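Local structure of V-type ATPase 116 kDa subunit (Meiothermus ruber, 3RRK) at residues 63-68 and 272-277; 71-76 and 262-267; 88-91 and 95-98. The protein probably takes part in rotary proton transport by a V-type ATPase, this chain being the cytoplasmic N-terminal domain of its 116 kDa subunit. One frame throughout, in Å; residues are numbered along the deposited sequence.

Interaction 1: 63-68 and 272-277; sequences KRWEAV and ARYKAV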
loop_
_atom_site.group_PDB
_atom_site.type_symbol
_atom_site.label_atom_id
_atom_site.label_comp_id
_atom_site.label_asym_id
_atom_site.label_seq_id
_atom_site.Cartn_x
_atom_site.Cartn_y
_atom_site.Cartn_z
ATOM N N LYS A 63 5.494 -18.897 10.500
ATOM C CA LYS A 63 5.213 -17.480 10.697
ATOM C C LYS A 63 6.361 -16.628 10.168
ATOM O O LYS A 63 6.123 -15.605 9.531
ATOM C CB LYS A 63 4.928 -17.146 12.167
ATOM C CG LYS A 63 3.634 -17.716 12.732
ATOM C CD LYS A 63 2.395 -16.924 12.311
ATOM C CE LYS A 63 2.044 -15.840 13.332
ATOM N NZ LYS A 63 0.808 -15.073 12.957
ATOM N N ARG A 64 7.602 -17.040 10.418
ATOM C CA ARG A 64 8.765 -16.277 9.931
ATOM C C ARG A 64 8.902 -16.280 8.405
ATOM O O ARG A 64 9.323 -15.269 7.814
ATOM C CB ARG A 64 10.076 -16.712 10.624
ATOM C CG ARG A 64 10.031 -16.490 12.147
ATOM C CD ARG A 64 11.086 -17.291 12.909
ATOM N NE ARG A 64 12.400 -17.178 12.282
ATOM C CZ ARG A 64 13.454 -17.883 12.667
ATOM N NH1 ARG A 64 13.337 -18.745 13.668
ATOM N NH2 ARG A 64 14.618 -17.723 12.058
ATOM N N TRP A 65 8.533 -17.395 7.767
ATOM C CA TRP A 65 8.571 -17.457 6.302
ATOM C C TRP A 65 7.496 -16.578 5.674
ATOM O O TRP A 65 7.708 -15.979 4.621
ATOM C CB TRP A 65 8.445 -18.896 5.804
ATOM C CG TRP A 65 9.709 -19.666 5.806
ATOM C CD1 TRP A 65 10.005 -20.747 6.584
ATOM C CD2 TRP A 65 10.871 -19.416 5.005
ATOM N NE1 TRP A 65 11.278 -21.197 6.308
ATOM C CE2 TRP A 65 11.830 -20.400 5.337
ATOM C CE3 TRP A 65 11.193 -18.459 4.031
ATOM C CZ2 TRP A 65 13.092 -20.454 4.741
ATOM C CZ3 TRP A 65 12.442 -18.519 3.427
ATOM C CH2 TRP A 65 13.377 -19.514 3.788
ATOM N N GLU A 66 6.341 -16.510 6.331
ATOM C CA GLU A 66 5.272 -15.620 5.897
ATOM C C GLU A 66 5.703 -14.157 5.990
ATOM O O GLU A 66 5.372 -13.346 5.130
ATOM C CB GLU A 66 4.018 -15.858 6.718
ATOM C CG GLU A 66 3.364 -17.210 6.472
ATOM C CD GLU A 66 2.139 -17.433 7.343
ATOM O OE1 GLU A 66 2.183 -17.016 8.531
ATOM O OE2 GLU A 66 1.142 -18.018 6.831
ATOM N N ALA A 67 6.459 -13.840 7.037
ATOM C CA ALA A 67 6.993 -12.495 7.246
ATOM C C ALA A 67 8.020 -12.176 6.159
ATOM O O ALA A 67 8.043 -11.064 5.624
ATOM C CB ALA A 67 7.615 -12.369 8.655
ATOM N N VAL A 68 8.864 -13.151 5.827
ATOM C CA VAL A 68 9.723 -13.006 4.658
ATOM C C VAL A 68 8.908 -12.732 3.385
ATOM O O VAL A 68 9.211 -11.810 2.639
ATOM C CB VAL A 68 10.608 -14.228 4.415
ATOM C CG1 VAL A 68 11.451 -13.997 3.181
ATOM C CG2 VAL A 68 11.485 -14.517 5.614
ATOM N N ALA A 272 3.894 -22.662 1.381
ATOM C CA ALA A 272 3.068 -23.734 0.827
ATOM C C ALA A 272 3.427 -25.078 1.428
ATOM O O ALA A 272 2.561 -25.900 1.736
ATOM C CB ALA A 272 3.201 -23.790 -0.692
ATOM N N ARG A 273 4.720 -25.298 1.583
ATOM C CA ARG A 273 5.211 -26.563 2.088
ATOM C C ARG A 273 4.737 -26.750 3.524
ATOM O O ARG A 273 4.215 -27.802 3.882
ATOM C CB ARG A 273 6.733 -26.572 1.990
ATOM C CG ARG A 273 7.441 -27.780 2.550
ATOM C CD ARG A 273 8.930 -27.645 2.258
ATOM N NE ARG A 273 9.142 -27.160 0.893
ATOM C CZ ARG A 273 10.255 -26.570 0.463
ATOM N NH1 ARG A 273 11.277 -26.380 1.288
ATOM N NH2 ARG A 273 10.342 -26.157 -0.796
ATOM N N TYR A 274 4.894 -25.716 4.339
ATOM C CA TYR A 274 4.469 -25.783 5.730
ATOM C C TYR A 274 2.970 -25.903 5.869
ATOM O O TYR A 274 2.489 -26.692 6.668
ATOM C CB TYR A 274 4.946 -24.556 6.515
ATOM C CG TYR A 274 6.342 -24.689 7.058
ATOM C CD1 TYR A 274 6.569 -25.105 8.364
ATOM C CD2 TYR A 274 7.434 -24.413 6.262
ATOM C CE1 TYR A 274 7.857 -25.230 8.857
ATOM C CE2 TYR A 274 8.713 -24.539 6.737
ATOM C CZ TYR A 274 8.925 -24.943 8.032
ATOM O OH TYR A 274 10.219 -25.051 8.488
ATOM N N LYS A 275 2.227 -25.103 5.117
ATOM C CA LYS A 275 0.770 -25.163 5.199
ATOM C C LYS A 275 0.250 -26.541 4.759
ATOM O O LYS A 275 -0.558 -27.161 5.459
ATOM C CB LYS A 275 0.100 -24.026 4.407
ATOM C CG LYS A 275 0.166 -22.653 5.091
ATOM C CD LYS A 275 -0.936 -21.704 4.595
ATOM C CE LYS A 275 -0.720 -20.251 5.030
ATOM N NZ LYS A 275 -1.106 -19.945 6.450
ATOM N N ALA A 276 0.726 -27.022 3.613
ATOM C CA ALA A 276 0.323 -28.337 3.098
ATOM C C ALA A 276 0.320 -29.380 4.205
ATOM O O ALA A 276 -0.678 -30.061 4.451
ATOM C CB ALA A 276 1.256 -28.777 1.978
ATOM N N VAL A 277 1.459 -29.506 4.863
ATOM C CA VAL A 277 1.576 -30.397 5.998
ATOM C C VAL A 277 0.503 -30.134 7.056
ATOM O O VAL A 277 -0.119 -31.069 7.566
ATOM C CB VAL A 277 2.959 -30.261 6.647
ATOM C CG1 VAL A 277 3.056 -31.144 7.880
ATOM C CG2 VAL A 277 4.036 -30.602 5.632
HETATM O O HOH W 1 12.670 -23.642 7.299
#
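Trp65 and Tyr274 form the packed part of this contact, with Trp65 CD1 lying 4.0 Å from Tyr274 CE2. Their rings cross obliquely: the Trp65 five-membered ring and the Tyr274 ring have planes at 39° and centroids 5.8 Å apart, too tilted for a parallel stack and too flat for a T-shaped one. A water joins their polar ends. It lies in the indole plane and accepts the Trp65 NE1 proton at 3.0 Å, while donating to Tyr274 OH, which is hydrogen-bonded most strongly to Glu61 of helix 56-79. The buried indole N-H thereby gains an acceptor. Trp65 also rests on Ala267 and Glu270, and on Leu94 of helix 94-138.

The looser side is the salt bridge. Lys275, exposed to solvent, turns at its last torsion (chi4 -79°), which brings NZ to Glu66 OE2 at 3.0 Å, nearly in line with the CD-OE2 bond. The two side chains meet at about a right angle and touch only through these ends, whose charges probably attract across the solvent-facing edge. With the nearest CA pair, Trp65 and Tyr274, still 9.3 Å apart, side chains alone span the gap. This is packing between helices 56-79 and 224-281, running in opposite senses within the helical part of the cytoplasmic domain.

Interaction 2: 71-76 and 262-267; sequences QAEQSL and ALWTRA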
loop_
_atom_site.group_PDB
_atom_site.type_symbol
_atom_site.label_atom_id
_atom_site.label_comp_id
_atom_site.label_asym_id
_atom_site.label_seq_id
_atom_site.Cartn_x
_atom_site.Cartn_y
_atom_site.Cartn_z
ATOM N N GLN A 71 7.477 -9.080 3.643
ATOM C CA GLN A 71 8.493 -8.026 3.568
ATOM C C GLN A 71 9.140 -7.887 2.196
ATOM O O GLN A 71 9.493 -6.784 1.776
ATOM C CB GLN A 71 9.595 -8.253 4.598
ATOM C CG GLN A 71 9.220 -7.960 6.024
ATOM C CD GLN A 71 10.161 -8.646 7.012
ATOM O OE1 GLN A 71 9.722 -9.123 8.057
ATOM N NE2 GLN A 71 11.452 -8.707 6.681
ATOM N N ALA A 72 9.335 -9.009 1.512
ATOM C CA ALA A 72 9.867 -8.955 0.161
ATOM C C ALA A 72 8.837 -8.322 -0.787
ATOM O O ALA A 72 9.189 -7.460 -1.589
ATOM C CB ALA A 72 10.284 -10.336 -0.317
ATOM N N GLU A 73 7.573 -8.735 -0.693
ATOM C CA GLU A 73 6.532 -8.100 -1.505
ATOM C C GLU A 73 6.530 -6.598 -1.281
ATOM O O GLU A 73 6.626 -5.817 -2.218
ATOM C CB GLU A 73 5.147 -8.675 -1.212
ATOM C CG GLU A 73 4.881 -9.982 -1.966
ATOM C CD GLU A 73 3.542 -10.649 -1.611
ATOM O OE1 GLU A 73 2.845 -10.181 -0.672
ATOM O OE2 GLU A 73 3.196 -11.655 -2.279
ATOM N N GLN A 74 6.435 -6.193 -0.028
ATOM C CA GLN A 74 6.419 -4.780 0.287
ATOM C C GLN A 74 7.633 -4.079 -0.339
ATOM O O GLN A 74 7.485 -3.027 -0.949
ATOM C CB GLN A 74 6.307 -4.567 1.805
ATOM C CG GLN A 74 6.581 -3.144 2.292
ATOM C CD GLN A 74 8.027 -2.946 2.763
ATOM O OE1 GLN A 74 8.756 -2.108 2.230
ATOM N NE2 GLN A 74 8.439 -3.722 3.767
ATOM N N SER A 75 8.820 -4.675 -0.225
ATOM C CA SER A 75 10.018 -4.078 -0.809
ATOM C C SER A 75 9.981 -3.986 -2.335
ATOM O O SER A 75 10.335 -2.955 -2.906
ATOM C CB SER A 75 11.287 -4.793 -0.340
ATOM O OG SER A 75 11.338 -4.840 1.078
ATOM N N LEU A 76 9.542 -5.057 -2.992
ATOM C CA LEU A 76 9.501 -5.097 -4.449
ATOM C C LEU A 76 8.532 -4.048 -4.998
ATOM O O LEU A 76 8.804 -3.390 -6.013
ATOM C CB LEU A 76 9.141 -6.499 -4.926
ATOM C CG LEU A 76 10.258 -7.532 -4.753
ATOM C CD1 LEU A 76 9.681 -8.937 -4.841
ATOM C CD2 LEU A 76 11.368 -7.342 -5.775
ATOM N N ALA A 262 14.469 -13.568 -5.422
ATOM C CA ALA A 262 14.875 -14.912 -5.013
ATOM C C ALA A 262 14.417 -15.276 -3.593
ATOM O O ALA A 262 14.216 -16.447 -3.289
ATOM C CB ALA A 262 16.361 -15.047 -5.115
ATOM N N LEU A 263 14.307 -14.272 -2.718
ATOM C CA LEU A 263 13.825 -14.477 -1.356
ATOM C C LEU A 263 12.333 -14.751 -1.386
ATOM O O LEU A 263 11.833 -15.673 -0.742
ATOM C CB LEU A 263 14.090 -13.225 -0.504
ATOM C CG LEU A 263 15.569 -13.010 -0.167
ATOM C CD1 LEU A 263 15.900 -11.532 0.066
ATOM C CD2 LEU A 263 16.004 -13.903 0.998
ATOM N N TRP A 264 11.624 -13.928 -2.143
ATOM C CA TRP A 264 10.198 -14.057 -2.251
ATOM C C TRP A 264 9.877 -15.462 -2.725
ATOM O O TRP A 264 9.013 -16.162 -2.170
ATOM C CB TRP A 264 9.675 -13.033 -3.247
ATOM C CG TRP A 264 8.197 -13.109 -3.445
ATOM C CD1 TRP A 264 7.235 -12.558 -2.649
ATOM C CD2 TRP A 264 7.507 -13.779 -4.510
ATOM N NE1 TRP A 264 5.989 -12.841 -3.151
ATOM C CE2 TRP A 264 6.124 -13.593 -4.287
ATOM C CE3 TRP A 264 7.925 -14.513 -5.630
ATOM C CZ2 TRP A 264 5.151 -14.118 -5.149
ATOM C CZ3 TRP A 264 6.954 -15.032 -6.484
ATOM C CH2 TRP A 264 5.587 -14.831 -6.237
ATOM N N THR A 265 10.609 -15.877 -3.750
ATOM C CA THR A 265 10.368 -17.147 -4.383
ATOM C C THR A 265 10.579 -18.290 -3.394
ATOM O O THR A 265 9.676 -19.095 -3.142
ATOM C CB THR A 265 11.242 -17.281 -5.619
ATOM O OG1 THR A 265 10.896 -16.232 -6.524
ATOM C CG2 THR A 265 11.023 -18.613 -6.304
ATOM N N ARG A 266 11.755 -18.357 -2.801
ATOM C CA ARG A 266 11.994 -19.401 -1.816
ATOM C C ARG A 266 10.913 -19.415 -0.720
ATOM O O ARG A 266 10.454 -20.484 -0.306
ATOM C CB ARG A 266 13.389 -19.241 -1.227
ATOM C CG ARG A 266 13.637 -19.998 0.054
ATOM C CD ARG A 266 13.814 -21.473 -0.180
ATOM N NE ARG A 266 14.110 -22.184 1.063
ATOM C CZ ARG A 266 15.288 -22.151 1.688
ATOM N NH1 ARG A 266 16.302 -21.422 1.197
ATOM N NH2 ARG A 266 15.451 -22.839 2.815
ATOM N N ALA A 267 10.495 -18.228 -0.272
ATOM C CA ALA A 267 9.548 -18.125 0.836
ATOM C C ALA A 267 8.126 -18.516 0.443
ATOM O O ALA A 267 7.445 -19.194 1.196
ATOM C CB ALA A 267 9.587 -16.734 1.485
#
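Glu73 meets Trp264 at the pyrrole edge of the indole. Trp264 NE1 donates to Glu73 OE2 over 3.2 Å with an N-H...O angle of 168°, and the acceptor lies almost in the ring plane. Seen from the carboxylate the bond is less regular: the N-H arrives on the anti side of OE2 and tilted out of the carboxylate plane. Glu73 CG sits beside the pyrrole side, raised from the ring plane, 3.3 Å from Trp264 NE1. Trp264 reaches this position because its CG stands anti to the backbone N (chi1 179°), carrying the ring out toward Glu73 while CB stays against Ala72 CB and Leu76. Helices 56-79 and 224-281 run here as an antiparallel pair of the domain's helical bundle, their segment directions 148° apart and their segment axes 9.3 Å at closest approach. The small side chain of Ala72 is consistent with the close backbone approach, Ala72 CA to Trp264 CA 5.7 Å. Ala72 CB faces Trp264 CB at 4.0 Å, and Leu76 CD1 approaches Trp264 CB at 4.4 Å. With an alanine in place of Glu73, Trp264 NE1 would probably lose this acceptor, and the contact of CG beside NE1 and CD1 would go. Beyond the pair, Glu73 also touches Lys268, and Trp264 packs on Thr83.

Interaction 3: 88-91 and 95-98; sequences KPFT and EEAE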
loop_
_atom_site.group_PDB
_atom_site.type_symbol
_atom_site.label_atom_id
_atom_site.label_comp_id
_atom_site.label_asym_id
_atom_site.label_seq_id
_atom_site.Cartn_x
_atom_site.Cartn_y
_atom_site.Cartn_z
ATOM N N LYS A 88 16.573 -19.304 -9.964
ATOM C CA LYS A 88 17.453 -19.730 -8.881
ATOM C C LYS A 88 17.082 -19.007 -7.591
ATOM O O LYS A 88 17.666 -17.968 -7.241
ATOM C CB LYS A 88 18.929 -19.515 -9.234
ATOM C CG LYS A 88 19.907 -20.115 -8.218
ATOM C CD LYS A 88 21.352 -20.148 -8.737
ATOM C CE LYS A 88 21.569 -21.254 -9.778
ATOM N NZ LYS A 88 23.016 -21.462 -10.098
ATOM N N PRO A 89 16.095 -19.567 -6.878
ATOM C CA PRO A 89 15.567 -19.045 -5.622
ATOM C C PRO A 89 16.638 -19.082 -4.524
ATOM O O PRO A 89 17.530 -19.935 -4.574
ATOM C CB PRO A 89 14.432 -20.031 -5.283
ATOM C CG PRO A 89 14.179 -20.807 -6.515
ATOM C CD PRO A 89 15.483 -20.859 -7.226
ATOM N N PHE A 90 16.549 -18.163 -3.559
ATOM C CA PHE A 90 17.434 -18.164 -2.399
ATOM C C PHE A 90 17.609 -19.599 -1.846
ATOM O O PHE A 90 16.610 -20.296 -1.618
ATOM C CB PHE A 90 16.862 -17.226 -1.319
ATOM C CG PHE A 90 17.744 -17.069 -0.126
ATOM C CD1 PHE A 90 18.760 -16.128 -0.119
ATOM C CD2 PHE A 90 17.563 -17.861 0.987
ATOM C CE1 PHE A 90 19.584 -15.991 0.971
ATOM C CE2 PHE A 90 18.388 -17.720 2.093
ATOM C CZ PHE A 90 19.398 -16.783 2.084
ATOM N N THR A 91 18.858 -20.032 -1.622
ATOM C CA THR A 91 19.108 -21.402 -1.141
ATOM C C THR A 91 19.585 -21.485 0.312
ATOM O O THR A 91 19.761 -22.589 0.854
ATOM C CB THR A 91 20.130 -22.194 -2.023
ATOM O OG1 THR A 91 21.413 -21.547 -1.979
ATOM C CG2 THR A 91 19.642 -22.318 -3.475
ATOM N N GLU A 95 17.379 -18.045 8.577
ATOM C CA GLU A 95 18.180 -17.045 9.258
ATOM C C GLU A 95 18.970 -16.143 8.294
ATOM O O GLU A 95 18.923 -14.921 8.379
ATOM C CB GLU A 95 19.099 -17.731 10.261
ATOM C CG GLU A 95 18.361 -18.298 11.511
ATOM C CD GLU A 95 17.526 -19.590 11.263
ATOM O OE1 GLU A 95 17.815 -20.356 10.306
ATOM O OE2 GLU A 95 16.584 -19.846 12.059
ATOM N N GLU A 96 19.670 -16.746 7.352
ATOM C CA GLU A 96 20.332 -15.984 6.300
ATOM C C GLU A 96 19.335 -15.119 5.511
ATOM O O GLU A 96 19.579 -13.937 5.289
ATOM C CB GLU A 96 21.076 -16.939 5.381
ATOM C CG GLU A 96 22.284 -16.396 4.705
ATOM C CD GLU A 96 23.016 -17.466 3.887
ATOM O OE1 GLU A 96 22.609 -18.662 3.899
ATOM O OE2 GLU A 96 24.005 -17.095 3.223
ATOM N N ALA A 97 18.209 -15.696 5.099
ATOM C CA ALA A 97 17.181 -14.945 4.357
ATOM C C ALA A 97 16.691 -13.740 5.145
ATOM O O ALA A 97 16.586 -12.619 4.634
ATOM C CB ALA A 97 15.984 -15.839 3.991
ATOM N N GLU A 98 16.365 -13.992 6.398
ATOM C CA GLU A 98 15.879 -12.948 7.245
ATOM C C GLU A 98 16.958 -11.852 7.448
ATOM O O GLU A 98 16.646 -10.654 7.512
ATOM C CB GLU A 98 15.495 -13.548 8.585
ATOM C CG GLU A 98 14.206 -14.334 8.644
ATOM C CD GLU A 98 14.109 -15.059 9.994
ATOM O OE1 GLU A 98 15.176 -15.420 10.556
ATOM O OE2 GLU A 98 12.991 -15.245 10.508
#
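Phe90 carries this contact alone from the loop side, setting the outer end of its ring against Glu96 and Ala97 on the first turn of helix 94-138. The loop approaches that position through Lys88, solvent-exposed and poorly ordered, whose chain takes no hold on the helix. Pro89 follows and packs on Thr265 of helix 224-281.

At Phe90 the side chain turns to the helix. With CG anti to the backbone N (chi1 -176°), the ring extends away from N and its far atoms reach helix 94-138. CE2 lies 3.6 Å from Ala97 CB, and the same methyl is 4.0 Å from Phe90 CD2, so one side of the ring runs along Ala97. CZ lies obliquely against the backbone N of Ala97, at 3.4 Å. Glu96 comes in at the ring edge, close to the ring plane: its CB is 3.7 Å from Phe90 CZ, and the extended side chain continues past the same corner, with CG at 3.9 Å from CZ. Glu96 contributes mainly its CB and CG, with the carboxylate following at the same corner, at an exposed margin, whereas Ala97 is buried.

Thr91 then points its CB away from the helix, and the chain goes on to Ser93, whose OG bonds Glu96 N. Phe90 and Ala97 both also rest on Leu263 of helix 224-281, while the Phe90 backbone bonds Ala262. The arrangement is a local one, an interhelical connection folded back on the beginning of the helix it leads into, with an aromatic side chain from the loop packed against helix 94-138 and Leu263 of helix 224-281.

The three contacts gather where helices 56-79, 94-138 and 224-281 run together. Interactions 1 and 2 share helices 56-79 and 224-281, with centres about 13 Å apart, and meet where Val68 packs on Ala267. Interaction 3 lies about 10 Å from interaction 2 and about 14 Å from interaction 1, centre to centre. Arg64 ties the first to the third through salt bridges to Glu95 and Glu98; Arg266 NH1 links the second to the third by bonding Phe90 O. In sequence, 88-91 and 95-98 fall between 71-76 and 262-267, which in turn fall between 63-68 and 272-277. Long-range helix pairing thus encloses a local turn, joining distant parts of the chain in one helical bundle.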